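Local coordinates for protein Hen1 (Anabaena variabilis, PDB 3JWH) that probably methylates the 2'-hydroxyl at the 3'-terminal nucleotide of RNA, through a methyltransferase domain that here holds the cofactor product S-adenosyl-L-homocysteine, at residues A[110-115]-A[169-174]; A[22-27]-A[202-207]. One frame throughout, in Å; residues are numbered along the deposited sequence.

Contact 1 of 2, residues A[110-115]-A[169-174]; sequences EVIEHL and SQFQNW. With SAH (S-adenosyl-L-homocysteine), chain C.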
ATOM      1  N   GLU A 110      -2.764   3.221  -3.715  1.00 22.76           N
ATOM      2  CA  GLU A 110      -3.436   4.371  -4.299  1.00 27.57           C
ATOM      3  C   GLU A 110      -3.332   5.560  -3.344  1.00 29.25           C
ATOM      4  O   GLU A 110      -4.328   6.230  -3.041  1.00 29.48           O
ATOM      5  CB  GLU A 110      -4.905   4.034  -4.574  1.00 28.23           C
ATOM      6  CG  GLU A 110      -5.105   2.711  -5.350  1.00 33.73           C
ATOM      7  CD  GLU A 110      -4.426   2.694  -6.732  1.00 34.86           C
ATOM      8  OE1 GLU A 110      -4.823   3.485  -7.618  1.00 39.64           O
ATOM      9  OE2 GLU A 110      -3.497   1.886  -6.933  1.00 36.64           O
ATOM     10  N   VAL A 111      -2.116   5.817  -2.875  1.00 28.59           N
ATOM     11  CA  VAL A 111      -1.875   6.916  -1.957  1.00 28.62           C
ATOM     12  C   VAL A 111      -0.959   7.992  -2.517  1.00 28.25           C
ATOM     13  O   VAL A 111      -1.266   9.170  -2.395  1.00 28.19           O
ATOM     14  CB  VAL A 111      -1.274   6.410  -0.611  1.00 27.19           C
ATOM     15  CG1 VAL A 111      -0.783   7.577   0.224  1.00 29.57           C
ATOM     16  CG2 VAL A 111      -2.323   5.655   0.173  1.00 28.16           C
ATOM     17  N   ILE A 112       0.156   7.595  -3.134  1.00 29.71           N
ATOM     18  CA  ILE A 112       1.130   8.567  -3.651  1.00 31.91           C
ATOM     19  C   ILE A 112       0.612   9.677  -4.560  1.00 32.71           C
ATOM     20  O   ILE A 112       1.082  10.813  -4.489  1.00 33.89           O
ATOM     21  CB  ILE A 112       2.328   7.869  -4.376  1.00 31.98           C
ATOM     22  CG1 ILE A 112       1.831   6.997  -5.531  1.00 33.32           C
ATOM     23  CG2 ILE A 112       3.116   7.036  -3.387  1.00 31.14           C
ATOM     24  CD1 ILE A 112       2.954   6.366  -6.332  1.00 30.95           C
ATOM     25  N   GLU A 113      -0.349   9.361  -5.410  1.00 34.21           N
ATOM     26  CA  GLU A 113      -0.902  10.356  -6.319  1.00 33.91           C
ATOM     27  C   GLU A 113      -1.525  11.552  -5.587  1.00 34.72           C
ATOM     28  O   GLU A 113      -1.544  12.663  -6.120  1.00 34.69           O
ATOM     29  CB  GLU A 113      -1.949   9.702  -7.228  1.00 32.52           C
ATOM     30  CG  GLU A 113      -3.033   8.958  -6.468  1.00 36.67           C
ATOM     31  CD  GLU A 113      -2.801   7.452  -6.400  1.00 38.53           C
ATOM     32  OE1 GLU A 113      -1.652   7.010  -6.138  1.00 32.41           O
ATOM     33  OE2 GLU A 113      -3.791   6.709  -6.603  1.00 39.74           O
ATOM     34  N   HIS A 114      -2.025  11.334  -4.373  1.00 34.55           N
ATOM     35  CA  HIS A 114      -2.654  12.414  -3.615  1.00 37.44           C
ATOM     36  C   HIS A 114      -1.691  13.146  -2.677  1.00 38.84           C
ATOM     37  O   HIS A 114      -2.119  13.781  -1.717  1.00 40.77           O
ATOM     38  CB  HIS A 114      -3.838  11.886  -2.787  1.00 38.92           C
ATOM     39  CG  HIS A 114      -4.718  10.920  -3.518  1.00 41.29           C
ATOM     40  ND1 HIS A 114      -5.323  11.219  -4.721  1.00 41.71           N
ATOM     41  CD2 HIS A 114      -5.102   9.659  -3.208  1.00 41.97           C
ATOM     42  CE1 HIS A 114      -6.042  10.184  -5.120  1.00 43.73           C
ATOM     43  NE2 HIS A 114      -5.925   9.224  -4.220  1.00 43.87           N
ATOM     44  N   LEU A 115      -0.396  13.049  -2.931  1.00 39.28           N
ATOM     45  CA  LEU A 115       0.580  13.741  -2.091  1.00 39.62           C
ATOM     46  C   LEU A 115       1.302  14.783  -2.926  1.00 40.08           C
ATOM     47  O   LEU A 115       1.704  14.503  -4.054  1.00 39.61           O
ATOM     48  CB  LEU A 115       1.610  12.760  -1.529  1.00 38.35           C
ATOM     49  CG  LEU A 115       1.165  11.741  -0.480  1.00 38.71           C
ATOM     50  CD1 LEU A 115       2.340  10.851  -0.119  1.00 36.67           C
ATOM     51  CD2 LEU A 115       0.640  12.458   0.753  1.00 38.37           C
ATOM     52  N   SER A 169       6.441   5.898 -16.756  1.00 38.08           N
ATOM     53  CA  SER A 169       7.797   6.413 -16.684  1.00 38.10           C
ATOM     54  C   SER A 169       8.011   7.133 -15.361  1.00 37.73           C
ATOM     55  O   SER A 169       8.978   6.868 -14.652  1.00 38.59           O
ATOM     56  CB  SER A 169       8.047   7.377 -17.848  1.00 38.57           C
ATOM     57  OG  SER A 169       9.352   7.929 -17.780  1.00 41.79           O
ATOM     58  N   GLN A 170       7.101   8.045 -15.036  1.00 35.87           N
ATOM     59  CA  GLN A 170       7.189   8.797 -13.799  1.00 35.11           C
ATOM     60  C   GLN A 170       7.238   7.878 -12.580  1.00 34.58           C
ATOM     61  O   GLN A 170       8.093   8.046 -11.708  1.00 35.17           O
ATOM     62  CB  GLN A 170       6.010   9.765 -13.698  1.00 35.52           C
ATOM     63  CG  GLN A 170       6.160  10.956 -14.638  1.00 36.58           C
ATOM     64  CD  GLN A 170       4.924  11.835 -14.719  1.00 39.06           C
ATOM     65  OE1 GLN A 170       4.962  12.915 -15.320  1.00 41.47           O
ATOM     66  NE2 GLN A 170       3.823  11.382 -14.125  1.00 36.24           N
ATOM     67  N   PHE A 171       6.335   6.905 -12.532  1.00 32.21           N
ATOM     68  CA  PHE A 171       6.272   5.956 -11.432  1.00 29.95           C
ATOM     69  C   PHE A 171       7.559   5.151 -11.295  1.00 31.58           C
ATOM     70  O   PHE A 171       8.089   4.991 -10.191  1.00 30.38           O
ATOM     71  CB  PHE A 171       5.117   4.978 -11.629  1.00 27.45           C
ATOM     72  CG  PHE A 171       4.941   4.012 -10.489  1.00 22.55           C
ATOM     73  CD1 PHE A 171       4.667   4.478  -9.199  1.00 19.00           C
ATOM     74  CD2 PHE A 171       5.052   2.646 -10.697  1.00 22.17           C
ATOM     75  CE1 PHE A 171       4.504   3.585  -8.142  1.00 18.26           C
ATOM     76  CE2 PHE A 171       4.890   1.742  -9.645  1.00 20.70           C
ATOM     77  CZ  PHE A 171       4.614   2.215  -8.365  1.00 19.85           C
ATOM     78  N   GLN A 172       8.049   4.628 -12.415  1.00 31.19           N
ATOM     79  CA  GLN A 172       9.266   3.835 -12.394  1.00 32.79           C
ATOM     80  C   GLN A 172      10.528   4.627 -12.065  1.00 30.90           C
ATOM     81  O   GLN A 172      11.453   4.088 -11.465  1.00 31.47           O
ATOM     82  CB  GLN A 172       9.418   3.059 -13.707  1.00 34.38           C
ATOM     83  CG  GLN A 172       8.594   1.775 -13.681  1.00 37.58           C
ATOM     84  CD  GLN A 172       8.702   0.931 -14.931  1.00 39.50           C
ATOM     85  OE1 GLN A 172       9.798   0.609 -15.392  1.00 41.06           O
ATOM     86  NE2 GLN A 172       7.551   0.544 -15.478  1.00 40.56           N
ATOM     87  N   ASN A 173      10.570   5.900 -12.436  1.00 30.44           N
ATOM     88  CA  ASN A 173      11.732   6.726 -12.119  1.00 30.02           C
ATOM     89  C   ASN A 173      11.676   7.033 -10.626  1.00 28.53           C
ATOM     90  O   ASN A 173      12.701   7.075  -9.946  1.00 28.64           O
ATOM     91  CB  ASN A 173      11.710   8.050 -12.893  1.00 31.74           C
ATOM     92  CG  ASN A 173      11.894   7.867 -14.388  1.00 36.89           C
ATOM     93  OD1 ASN A 173      12.507   6.893 -14.854  1.00 36.76           O
ATOM     94  ND2 ASN A 173      11.380   8.828 -15.158  1.00 39.55           N
ATOM     95  N   TRP A 174      10.463   7.266 -10.132  1.00 27.39           N
ATOM     96  CA  TRP A 174      10.248   7.560  -8.725  1.00 24.90           C
ATOM     97  C   TRP A 174      10.762   6.393  -7.897  1.00 24.81           C
ATOM     98  O   TRP A 174      11.508   6.593  -6.936  1.00 25.77           O
ATOM     99  CB  TRP A 174       8.760   7.758  -8.426  1.00 23.60           C
ATOM    100  CG  TRP A 174       8.474   7.839  -6.948  1.00 23.05           C
ATOM    101  CD1 TRP A 174       8.733   8.903  -6.118  1.00 20.80           C
ATOM    102  CD2 TRP A 174       7.989   6.785  -6.106  1.00 21.03           C
ATOM    103  NE1 TRP A 174       8.449   8.568  -4.816  1.00 21.99           N
ATOM    104  CE2 TRP A 174       7.993   7.274  -4.777  1.00 20.78           C
ATOM    105  CE3 TRP A 174       7.554   5.475  -6.344  1.00 20.25           C
ATOM    106  CZ2 TRP A 174       7.583   6.490  -3.686  1.00 21.32           C
ATOM    107  CZ3 TRP A 174       7.141   4.696  -5.256  1.00 19.58           C
ATOM    108  CH2 TRP A 174       7.162   5.207  -3.947  1.00 18.56           C
TER
HETATM  109  N   SAH C   1      -5.929   2.719   0.177  1.00 50.52           N
HETATM  110  CA  SAH C   1      -7.389   2.900   0.197  1.00 51.85           C
HETATM  111  CB  SAH C   1      -7.754   4.168  -0.577  1.00 49.42           C
HETATM  112  CG  SAH C   1      -7.038   5.381   0.019  1.00 47.36           C
HETATM  113  SD  SAH C   1      -7.351   6.949  -0.872  1.00 44.38           S
HETATM  114  C   SAH C   1      -8.064   1.702  -0.473  1.00 53.04           C
HETATM  115  O   SAH C   1      -8.326   1.818  -1.690  1.00 52.89           O
HETATM  116  OXT SAH C   1      -8.303   0.705   0.244  1.00 55.73           O
HETATM  117  C5' SAH C   1      -6.017   7.933  -0.099  1.00 39.44           C
HETATM  118  C4' SAH C   1      -5.999   7.746   1.420  1.00 35.87           C
HETATM  119  O4' SAH C   1      -4.788   8.321   1.941  1.00 35.05           O
HETATM  120  C3' SAH C   1      -7.169   8.498   2.062  1.00 34.27           C
HETATM  121  O3' SAH C   1      -7.664   7.762   3.184  1.00 31.98           O
HETATM  122  C2' SAH C   1      -6.485   9.784   2.526  1.00 33.32           C
HETATM  123  O2' SAH C   1      -7.207  10.327   3.635  1.00 30.95           O
HETATM  124  C1' SAH C   1      -5.172   9.182   3.023  1.00 32.76           C
HETATM  125  N9  SAH C   1      -4.126  10.209   3.215  1.00 35.85           N
HETATM  126  C8  SAH C   1      -3.815  11.174   2.353  1.00 35.19           C
HETATM  127  N7  SAH C   1      -2.804  11.893   2.834  1.00 33.88           N
HETATM  128  C5  SAH C   1      -2.467  11.384   4.015  1.00 34.24           C
HETATM  129  C6  SAH C   1      -1.514  11.703   4.969  1.00 31.94           C
HETATM  130  N6  SAH C   1      -0.693  12.735   4.783  1.00 32.80           N
HETATM  131  N1  SAH C   1      -1.440  10.970   6.082  1.00 32.66           N
HETATM  132  C2  SAH C   1      -2.262   9.948   6.284  1.00 35.12           C
HETATM  133  N3  SAH C   1      -3.182   9.618   5.398  1.00 30.57           N
HETATM  134  C4  SAH C   1      -3.312  10.309   4.259  1.00 32.87           C
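Glu-110 OE2 is gripped twice, by a salt bridge from Arg-17 NE and a hydrogen bond with Thr-139 OG1, just before the turn whose Ile-112 touches Phe-171 and Trp-174. The meeting across 110-115 and 169-174 is itself wholly apolar. Ile-112 lies in a short 3-10 turn, marked by the bond from Leu-115 N to Ile-112 O (3.1 Å). A chi1 of 58° tucks CG1 in over the backbone, between its N and C, and the chain then runs extended (chi2 176°), which carries CD1 to Phe-171, 3.7 Å from CE1, beside the rim and close to the plane of the ring. The two side chains cross at about a right angle. A branched isoleucine suits this place because its second arm, CG2, approaches Trp-174 CH2 obliquely, at a looser 4.5 Å. The indole's polar end is satisfied by Glu-124 OE2 at NE1, while Trp-166 meets the indole edge-to-face. Other residues of the turn line the cofactor site: the CD2 of His-114 comes within 3.7 Å of SAH C5', and Glu-110 O lies 3.8 Å from SAH SD. Ile-112 thus packs the turn against helix 168-181, in the loop that follows the fourth strand of a Rossmann-like methyltransferase and lines its cofactor pocket.

Contact 2 of 2, residues A[22-27]-A[202-207]; sequences VAALKQ and TQMAVF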
ATOM      1  N   VAL A  22      -2.351  -8.789  -1.884  1.00 24.04           N
ATOM      2  CA  VAL A  22      -2.341  -9.932  -0.984  1.00 26.03           C
ATOM      3  C   VAL A  22      -1.359 -10.981  -1.470  1.00 27.05           C
ATOM      4  O   VAL A  22      -0.640 -11.592  -0.677  1.00 27.29           O
ATOM      5  CB  VAL A  22      -3.735 -10.571  -0.877  1.00 26.38           C
ATOM      6  CG1 VAL A  22      -3.680 -11.812  -0.014  1.00 25.73           C
ATOM      7  CG2 VAL A  22      -4.708  -9.571  -0.299  1.00 27.14           C
ATOM      8  N   ALA A  23      -1.344 -11.186  -2.787  1.00 27.89           N
ATOM      9  CA  ALA A  23      -0.448 -12.158  -3.405  1.00 27.89           C
ATOM     10  C   ALA A  23       1.014 -11.775  -3.159  1.00 26.79           C
ATOM     11  O   ALA A  23       1.844 -12.622  -2.834  1.00 25.90           O
ATOM     12  CB  ALA A  23      -0.730 -12.238  -4.907  1.00 24.94           C
ATOM     13  N   ALA A  24       1.339 -10.498  -3.312  1.00 26.39           N
ATOM     14  CA  ALA A  24       2.716 -10.075  -3.081  1.00 28.36           C
ATOM     15  C   ALA A  24       3.116 -10.243  -1.609  1.00 27.19           C
ATOM     16  O   ALA A  24       4.229 -10.663  -1.310  1.00 29.10           O
ATOM     17  CB  ALA A  24       2.906  -8.627  -3.526  1.00 30.24           C
ATOM     18  N   LEU A  25       2.206  -9.913  -0.694  1.00 26.11           N
ATOM     19  CA  LEU A  25       2.477 -10.053   0.732  1.00 23.58           C
ATOM     20  C   LEU A  25       2.810 -11.492   1.074  1.00 25.44           C
ATOM     21  O   LEU A  25       3.790 -11.773   1.773  1.00 22.72           O
ATOM     22  CB  LEU A  25       1.264  -9.609   1.551  1.00 19.65           C
ATOM     23  CG  LEU A  25       1.027  -8.096   1.589  1.00 19.67           C
ATOM     24  CD1 LEU A  25      -0.260  -7.802   2.292  1.00 21.93           C
ATOM     25  CD2 LEU A  25       2.199  -7.409   2.303  1.00 19.57           C
ATOM     26  N   LYS A  26       1.985 -12.403   0.570  1.00 28.54           N
ATOM     27  CA  LYS A  26       2.166 -13.824   0.836  1.00 30.91           C
ATOM     28  C   LYS A  26       3.483 -14.393   0.321  1.00 31.90           C
ATOM     29  O   LYS A  26       4.135 -15.153   1.030  1.00 32.25           O
ATOM     30  CB  LYS A  26       0.965 -14.614   0.288  1.00 32.91           C
ATOM     31  CG  LYS A  26      -0.278 -14.481   1.180  1.00 33.24           C
ATOM     32  CD  LYS A  26      -1.491 -15.232   0.653  1.00 32.22           C
ATOM     33  CE  LYS A  26      -2.607 -15.225   1.690  1.00 34.00           C
ATOM     34  NZ  LYS A  26      -3.851 -15.901   1.227  1.00 28.89           N
ATOM     35  N   GLN A  27       3.889 -14.014  -0.887  1.00 33.95           N
ATOM     36  CA  GLN A  27       5.147 -14.504  -1.443  1.00 38.05           C
ATOM     37  C   GLN A  27       6.366 -14.060  -0.623  1.00 38.53           C
ATOM     38  O   GLN A  27       7.405 -14.728  -0.622  1.00 40.29           O
ATOM     39  CB  GLN A  27       5.308 -14.036  -2.885  1.00 40.02           C
ATOM     40  CG  GLN A  27       4.136 -14.397  -3.763  1.00 45.56           C
ATOM     41  CD  GLN A  27       4.505 -14.431  -5.229  1.00 49.09           C
ATOM     42  OE1 GLN A  27       5.021 -13.449  -5.779  1.00 51.49           O
ATOM     43  NE2 GLN A  27       4.250 -15.563  -5.874  1.00 49.83           N
ATOM     44  N   THR A 202      -3.163  -0.464 -13.630  1.00 37.76           N
ATOM     45  CA  THR A 202      -2.599  -0.256 -12.298  1.00 36.84           C
ATOM     46  C   THR A 202      -1.134  -0.698 -12.211  1.00 34.63           C
ATOM     47  O   THR A 202      -0.799  -1.852 -12.504  1.00 33.57           O
ATOM     48  CB  THR A 202      -3.396  -1.037 -11.210  1.00 37.57           C
ATOM     49  OG1 THR A 202      -4.755  -0.580 -11.178  1.00 37.78           O
ATOM     50  CG2 THR A 202      -2.762  -0.832  -9.825  1.00 38.87           C
ATOM     51  N   GLN A 203      -0.268   0.227 -11.807  1.00 33.22           N
ATOM     52  CA  GLN A 203       1.155  -0.075 -11.642  1.00 31.04           C
ATOM     53  C   GLN A 203       1.392  -0.444 -10.172  1.00 30.33           C
ATOM     54  O   GLN A 203       0.812   0.168  -9.269  1.00 31.44           O
ATOM     55  CB  GLN A 203       2.013   1.144 -11.964  1.00 29.61           C
ATOM     56  CG  GLN A 203       1.486   2.028 -13.061  1.00 26.43           C
ATOM     57  CD  GLN A 203       2.444   3.142 -13.384  1.00 24.90           C
ATOM     58  OE1 GLN A 203       3.609   2.896 -13.682  1.00 26.04           O
ATOM     59  NE2 GLN A 203       1.966   4.372 -13.331  1.00 25.23           N
ATOM     60  N   MET A 204       2.239  -1.436  -9.936  1.00 27.99           N
ATOM     61  CA  MET A 204       2.558  -1.853  -8.579  1.00 24.06           C
ATOM     62  C   MET A 204       4.070  -1.956  -8.430  1.00 25.37           C
ATOM     63  O   MET A 204       4.779  -2.317  -9.367  1.00 25.35           O
ATOM     64  CB  MET A 204       1.898  -3.204  -8.251  1.00 21.58           C
ATOM     65  CG  MET A 204       2.241  -3.753  -6.856  1.00 22.52           C
ATOM     66  SD  MET A 204       1.156  -5.077  -6.244  1.00 20.65           S
ATOM     67  CE  MET A 204       2.092  -6.453  -6.681  1.00 20.54           C
ATOM     68  N   ALA A 205       4.573  -1.596  -7.256  1.00 24.42           N
ATOM     69  CA  ALA A 205       5.994  -1.692  -7.003  1.00 21.13           C
ATOM     70  C   ALA A 205       6.190  -2.469  -5.714  1.00 22.74           C
ATOM     71  O   ALA A 205       5.580  -2.160  -4.692  1.00 21.77           O
ATOM     72  CB  ALA A 205       6.604  -0.320  -6.886  1.00 22.20           C
ATOM     73  N   VAL A 206       7.004  -3.512  -5.782  1.00 22.31           N
ATOM     74  CA  VAL A 206       7.299  -4.310  -4.611  1.00 21.71           C
ATOM     75  C   VAL A 206       8.768  -4.048  -4.275  1.00 22.07           C
ATOM     76  O   VAL A 206       9.662  -4.482  -5.002  1.00 22.14           O
ATOM     77  CB  VAL A 206       7.077  -5.820  -4.877  1.00 22.29           C
ATOM     78  CG1 VAL A 206       7.447  -6.621  -3.646  1.00 23.06           C
ATOM     79  CG2 VAL A 206       5.608  -6.082  -5.225  1.00 20.16           C
ATOM     80  N   PHE A 207       9.004  -3.300  -3.198  1.00 18.94           N
ATOM     81  CA  PHE A 207      10.354  -2.989  -2.743  1.00 16.87           C
ATOM     82  C   PHE A 207      10.773  -4.013  -1.708  1.00 16.84           C
ATOM     83  O   PHE A 207      10.022  -4.311  -0.779  1.00 18.21           O
ATOM     84  CB  PHE A 207      10.414  -1.615  -2.082  1.00 14.06           C
ATOM     85  CG  PHE A 207      10.160  -0.474  -3.007  1.00 13.02           C
ATOM     86  CD1 PHE A 207      11.210   0.138  -3.680  1.00 13.49           C
ATOM     87  CD2 PHE A 207       8.884   0.047  -3.138  1.00 11.90           C
ATOM     88  CE1 PHE A 207      10.990   1.250  -4.451  1.00 11.41           C
ATOM     89  CE2 PHE A 207       8.655   1.157  -3.906  1.00  8.18           C
ATOM     90  CZ  PHE A 207       9.700   1.764  -4.562  1.00 10.13           C
TER
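Three methyl groups form a small triangle where segment 22-27 of helix 13-27 faces segment 202-207 of strand 202-209. Ala-24 CB, directed at the strand, meets Met-204 CE at 3.9 Å and Val-206 CG2 at 4.1 Å. Met-204 CE and Val-206 CG2 are in turn 3.8 Å apart, and the angle they subtend at Ala-24 CB is about 57°, so the alanine methyl rests against both rather than lining up with one. The two strand residues sit two apart, and the alternation of an extended chain turns both toward the helix. They reach it differently. Met-204 sends CG anti to the backbone N (chi1 177°) and runs out nearly straight as far as SD; the bend at chi3 (97°) then swings its terminal methyl in front of the alanine. Val-206 is shorter and offers CG2, the branch anti to its carbonyl carbon. Flexible methionine suits the longer reach; beta-branched valine favours the extended strand and meets the helix with one short branch. Ala-24 and Val-206 are the pair whose CA atoms come nearest, 7.5 Å apart, and a single methyl suits this close approach. No polar bond joins the segments. Leu-25 points away, onto Ile-137 of strand 135-141, whereas Gln-203, Ala-205 and Phe-207 pack against helix 168-181 on the other face of the sheet. This is helix-on-sheet packing in a Rossmann-like fold: strand 202-209 runs antiparallel between strands 135-141 and 184-188, giving the 3-2-1-4-5-7-6 order that is the hallmark of class I methyltransferases.

From the N terminus, helix 13-27 supplies the first half of contact 2, whose partner arrives only with strand 202-209, so this contact closes a loop of 174 residues spanning most of the domain. Contact 1 is nested inside it: the turn after strand 105-109 meets helix 168-181, with 53 residues between. Their centres are 15 Å apart, and Phe-171 and Trp-174 of contact 1 pack on the strand of contact 2. Phe-171 CZ lies at 3.5 Å from Ala-205 CB, and Trp-174 CZ3 lies 4.0 Å from Phe-207 CZ. Strand 202-209 is therefore packed on both faces, with helix 13-27 on one and helix 168-181 on the other.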